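PDB 3OAJ: putative ring-cleaving dioxygenase mhqO from Bacillus subtilis subsp. subtilis, which is a putative iron-dependent extradiol dioxygenase that may cleave the rings of aromatic compounds and so contribute to their degradation. Local coordinates for residues G81-M92 / H126-E134. Sequence-based numbering, arbitrary orientation. Where two conformers were deposited one is given.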
loop_
_atom_site.group_PDB
_atom_site.type_symbol
_atom_site.label_atom_id
_atom_site.label_comp_id
_atom_site.label_asym_id
_atom_site.label_seq_id
_atom_site.Cartn_x
_atom_site.Cartn_y
_atom_site.Cartn_z
ATOM N N GLY A 81 2.270 7.397 7.604
ATOM C CA GLY A 81 3.669 7.708 7.883
ATOM C C GLY A 81 4.621 6.573 7.556
ATOM O O GLY A 81 5.708 6.799 6.995
ATOM N N VAL A 82 4.232 5.342 7.895
ATOM C CA VAL A 82 5.069 4.161 7.684
ATOM C C VAL A 82 4.218 3.021 7.113
ATOM O O VAL A 82 3.092 2.800 7.541
ATOM C CB VAL A 82 5.720 3.690 9.010
ATOM C CG1 VAL A 82 6.720 2.566 8.756
ATOM C CG2 VAL A 82 6.414 4.843 9.719
ATOM N N THR A 83 4.758 2.331 6.125
ATOM C CA THR A 83 4.104 1.168 5.566
ATOM C C THR A 83 4.837 -0.055 6.104
ATOM O O THR A 83 6.072 -0.129 6.040
ATOM C CB THR A 83 4.166 1.219 4.020
ATOM O OG1 THR A 83 3.482 2.402 3.578
ATOM C CG2 THR A 83 3.534 -0.021 3.399
ATOM N N SER A 84 4.080 -1.006 6.645
ATOM C CA SER A 84 4.629 -2.162 7.368
ATOM C C SER A 84 4.481 -3.406 6.505
ATOM O O SER A 84 3.386 -3.663 5.997
ATOM C CB SER A 84 3.872 -2.320 8.700
ATOM O OG SER A 84 4.588 -3.097 9.639
ATOM N N TYR A 85 5.583 -4.149 6.318
ATOM C CA TYR A 85 5.601 -5.399 5.564
ATOM C C TYR A 85 5.890 -6.565 6.499
ATOM O O TYR A 85 6.817 -6.504 7.313
ATOM C CB TYR A 85 6.666 -5.339 4.458
ATOM C CG TYR A 85 6.307 -4.372 3.363
ATOM C CD1 TYR A 85 5.341 -4.701 2.406
ATOM C CD2 TYR A 85 6.879 -3.099 3.309
ATOM C CE1 TYR A 85 4.987 -3.791 1.402
ATOM C CE2 TYR A 85 6.536 -2.195 2.308
ATOM C CZ TYR A 85 5.587 -2.557 1.352
ATOM O OH TYR A 85 5.226 -1.650 0.389
ATOM N N VAL A 86 5.083 -7.615 6.402
ATOM C CA VAL A 86 5.230 -8.787 7.259
ATOM C C VAL A 86 5.973 -9.915 6.549
ATOM O O VAL A 86 5.740 -10.198 5.364
ATOM C CB VAL A 86 3.853 -9.204 7.860
ATOM C CG1 VAL A 86 2.906 -9.698 6.774
ATOM C CG2 VAL A 86 4.008 -10.251 8.975
ATOM N N VAL A 87 6.897 -10.522 7.292
ATOM C CA VAL A 87 7.680 -11.653 6.803
ATOM C C VAL A 87 7.518 -12.852 7.751
ATOM O O VAL A 87 7.033 -12.681 8.880
ATOM C CB VAL A 87 9.193 -11.281 6.626
ATOM C CG1 VAL A 87 9.361 -10.130 5.612
ATOM C CG2 VAL A 87 9.825 -10.916 7.981
ATOM N N PRO A 88 7.900 -14.058 7.300
ATOM C CA PRO A 88 7.774 -15.213 8.189
ATOM C C PRO A 88 8.608 -15.129 9.472
ATOM O O PRO A 88 9.626 -14.434 9.514
ATOM C CB PRO A 88 8.275 -16.363 7.325
ATOM C CG PRO A 88 8.000 -15.920 5.918
ATOM C CD PRO A 88 8.356 -14.462 5.956
ATOM N N LYS A 89 8.182 -15.862 10.506
ATOM C CA LYS A 89 8.966 -15.922 11.740
ATOM C C LYS A 89 10.357 -16.452 11.410
ATOM O O LYS A 89 10.502 -17.434 10.677
ATOM C CB LYS A 89 8.281 -16.776 12.820
ATOM C CG LYS A 89 7.131 -16.081 13.608
ATOM C CD LYS A 89 7.514 -14.745 14.330
ATOM C CE LYS A 89 8.631 -14.886 15.381
ATOM N NZ LYS A 89 9.137 -13.540 15.848
ATOM N N GLY A 90 11.371 -15.771 11.934
ATOM C CA GLY A 90 12.765 -16.127 11.717
ATOM C C GLY A 90 13.434 -15.491 10.521
ATOM O O GLY A 90 14.629 -15.658 10.332
ATOM N N ALA A 91 12.684 -14.738 9.720
ATOM C CA ALA A 91 13.254 -14.186 8.488
ATOM C C ALA A 91 13.935 -12.817 8.651
ATOM O O ALA A 91 14.517 -12.312 7.695
ATOM C CB ALA A 91 12.185 -14.113 7.403
ATOM N N MET A 92 13.893 -12.222 9.844
ATOM C CA MET A 92 14.453 -10.885 10.035
ATOM C C MET A 92 15.900 -10.770 9.544
ATOM O O MET A 92 16.236 -9.809 8.844
ATOM C CB MET A 92 14.326 -10.434 11.493
ATOM C CG MET A 92 14.587 -8.956 11.696
ATOM S SD MET A 92 13.482 -7.960 10.680
ATOM C CE MET A 92 12.045 -7.855 11.750
ATOM N N HIS A 126 8.836 5.800 4.117
ATOM C CA HIS A 126 9.246 5.036 5.298
ATOM C C HIS A 126 8.626 3.649 5.294
ATOM O O HIS A 126 7.385 3.514 5.213
ATOM C CB HIS A 126 8.825 5.708 6.614
ATOM C CG HIS A 126 9.346 7.102 6.822
ATOM N ND1 HIS A 126 10.629 7.489 6.488
ATOM C CD2 HIS A 126 8.767 8.180 7.404
ATOM C CE1 HIS A 126 10.808 8.753 6.831
ATOM N NE2 HIS A 126 9.694 9.194 7.394
ATOM N N LEU A 127 9.470 2.624 5.405
ATOM C CA LEU A 127 9.030 1.232 5.397
ATOM C C LEU A 127 9.513 0.535 6.660
ATOM O O LEU A 127 10.487 0.977 7.299
ATOM C CB LEU A 127 9.616 0.510 4.177
ATOM C CG LEU A 127 8.979 0.716 2.796
ATOM C CD1 LEU A 127 9.030 2.159 2.318
ATOM C CD2 LEU A 127 9.638 -0.235 1.782
ATOM N N GLU A 128 8.884 -0.588 6.990
ATOM C CA GLU A 128 9.389 -1.417 8.072
ATOM C C GLU A 128 9.049 -2.861 7.786
ATOM O O GLU A 128 8.090 -3.142 7.053
ATOM C CB GLU A 128 8.859 -0.973 9.449
ATOM C CG GLU A 128 7.362 -1.105 9.588
ATOM C CD GLU A 128 6.774 -0.591 10.891
ATOM O OE1 GLU A 128 7.445 0.126 11.683
ATOM O OE2 GLU A 128 5.578 -0.899 11.095
ATOM N N ILE A 129 9.840 -3.760 8.360
ATOM C CA ILE A 129 9.594 -5.198 8.280
ATOM C C ILE A 129 9.440 -5.767 9.683
ATOM O O ILE A 129 10.204 -5.407 10.578
ATOM C CB ILE A 129 10.734 -5.918 7.476
ATOM C CG1 ILE A 129 10.550 -5.666 5.983
ATOM C CG2 ILE A 129 10.758 -7.420 7.732
ATOM C CD1 ILE A 129 11.780 -6.029 5.140
ATOM N N VAL A 130 8.438 -6.627 9.857
ATOM C CA VAL A 130 8.158 -7.311 11.113
ATOM C C VAL A 130 7.872 -8.772 10.814
ATOM O O VAL A 130 7.356 -9.075 9.741
ATOM C CB VAL A 130 6.959 -6.653 11.850
ATOM C CG1 VAL A 130 5.649 -6.737 11.034
ATOM C CG2 VAL A 130 6.791 -7.212 13.257
ATOM N N GLU A 131 8.213 -9.650 11.758
ATOM C CA GLU A 131 7.992 -11.092 11.618
ATOM C C GLU A 131 6.683 -11.481 12.268
ATOM O O GLU A 131 6.466 -11.149 13.433
ATOM C CB GLU A 131 9.077 -11.880 12.350
ATOM C CG GLU A 131 10.464 -11.801 11.786
ATOM C CD GLU A 131 11.385 -12.756 12.508
ATOM O OE1 GLU A 131 10.904 -13.445 13.431
ATOM O OE2 GLU A 131 12.571 -12.838 12.138
ATOM N N ARG A 132 5.829 -12.212 11.543
ATOM C CA ARG A 132 4.603 -12.776 12.149
ATOM C C ARG A 132 4.218 -14.068 11.447
ATOM O O ARG A 132 4.354 -14.177 10.228
ATOM C CB ARG A 132 3.408 -11.810 12.102
ATOM C CG ARG A 132 3.618 -10.450 12.763
ATOM C CD ARG A 132 2.347 -9.627 12.745
ATOM N NE ARG A 132 2.604 -8.334 13.358
ATOM C CZ ARG A 132 2.362 -7.150 12.792
ATOM N NH1 ARG A 132 1.792 -7.098 11.593
ATOM N NH2 ARG A 132 2.662 -6.027 13.442
ATOM N N GLU A 133 3.745 -15.049 12.217
ATOM C CA GLU A 133 3.295 -16.327 11.660
ATOM C C GLU A 133 2.031 -16.152 10.818
ATOM O O GLU A 133 1.889 -16.783 9.760
ATOM C CB GLU A 133 3.065 -17.372 12.774
ATOM C CG GLU A 133 2.737 -18.797 12.268
ATOM C CD GLU A 133 3.926 -19.502 11.618
ATOM O OE1 GLU A 133 5.085 -19.224 12.000
ATOM O OE2 GLU A 133 3.699 -20.360 10.733
ATOM N N GLU A 134 1.132 -15.281 11.281
ATOM C CA GLU A 134 -0.137 -15.037 10.573
ATOM C C GLU A 134 0.110 -14.517 9.151
ATOM O O GLU A 134 1.046 -13.731 8.921
ATOM C CB GLU A 134 -1.019 -14.057 11.367
ATOM C CG GLU A 134 -2.436 -13.907 10.812
ATOM C CD GLU A 134 -3.347 -12.996 11.639
ATOM O OE1 GLU A 134 -2.887 -11.948 12.138
ATOM O OE2 GLU A 134 -4.547 -13.335 11.768
HETATM O O HOH W 1 6.016 7.179 4.278
HETATM O O HOH W 2 2.703 -3.912 11.577
HETATM O O HOH W 3 6.367 -18.113 9.933
#
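Glu131 grips the turn that follows strand 81-87. Its OE1 takes a salt bridge from Lys89 NZ at 3.0 Å and a hydrogen bond from Gly90 N at 2.8 Å, and the two donors come from opposite faces of the carboxylate. Its OE2 accepts from Met92 N, 2.7 Å away, on the anti side. The carboxylate thus ties the type II turn Pro88-Ala91 and the start of helix 92-101 to the end of strand 126-131. The Lys89 chain, bent at chi2 (-56°) and chi3 (-60°), curls back to bring NZ to the acid.

Deeper in, Ser84 OG donates to Glu128 OE2 at 2.8 Å, again on the anti side. A water links the same hydroxyl to Arg132 NH2. Arg111 also pairs with Glu128 OE2, and Glu114 with Arg132. Val130 CG1 lies over the centre of one face of the Arg132 guanidinium, 3.7 Å above its plane.

The backbones form a parallel ladder. Tyr85 N donates to Glu128 O, and Val130 N returns a bond to Tyr85 O; the pattern runs on to Arg132 N and Val87 O.

Tyr85, Val87, Leu127 and Ile129 share one face of the sheet. Ile129 CG2 sits 3.6 Å from Val87 CG2, and Leu127 CD2 lies 3.7 Å from Tyr85 CE2. Trp95 of helix 92-101 and Phe25 and Tyr26 of helix 19-29 cover this face.

Strands 79-87 and 126-131 are the first and last strands of a βαβββ unit, the repeat of the vicinal oxygen chelate (VOC) fold, and they lie within the VOC 1 domain. Strand 79-87 also pairs with antiparallel strand 153-160, and strand 126-131 with antiparallel strand 114-120.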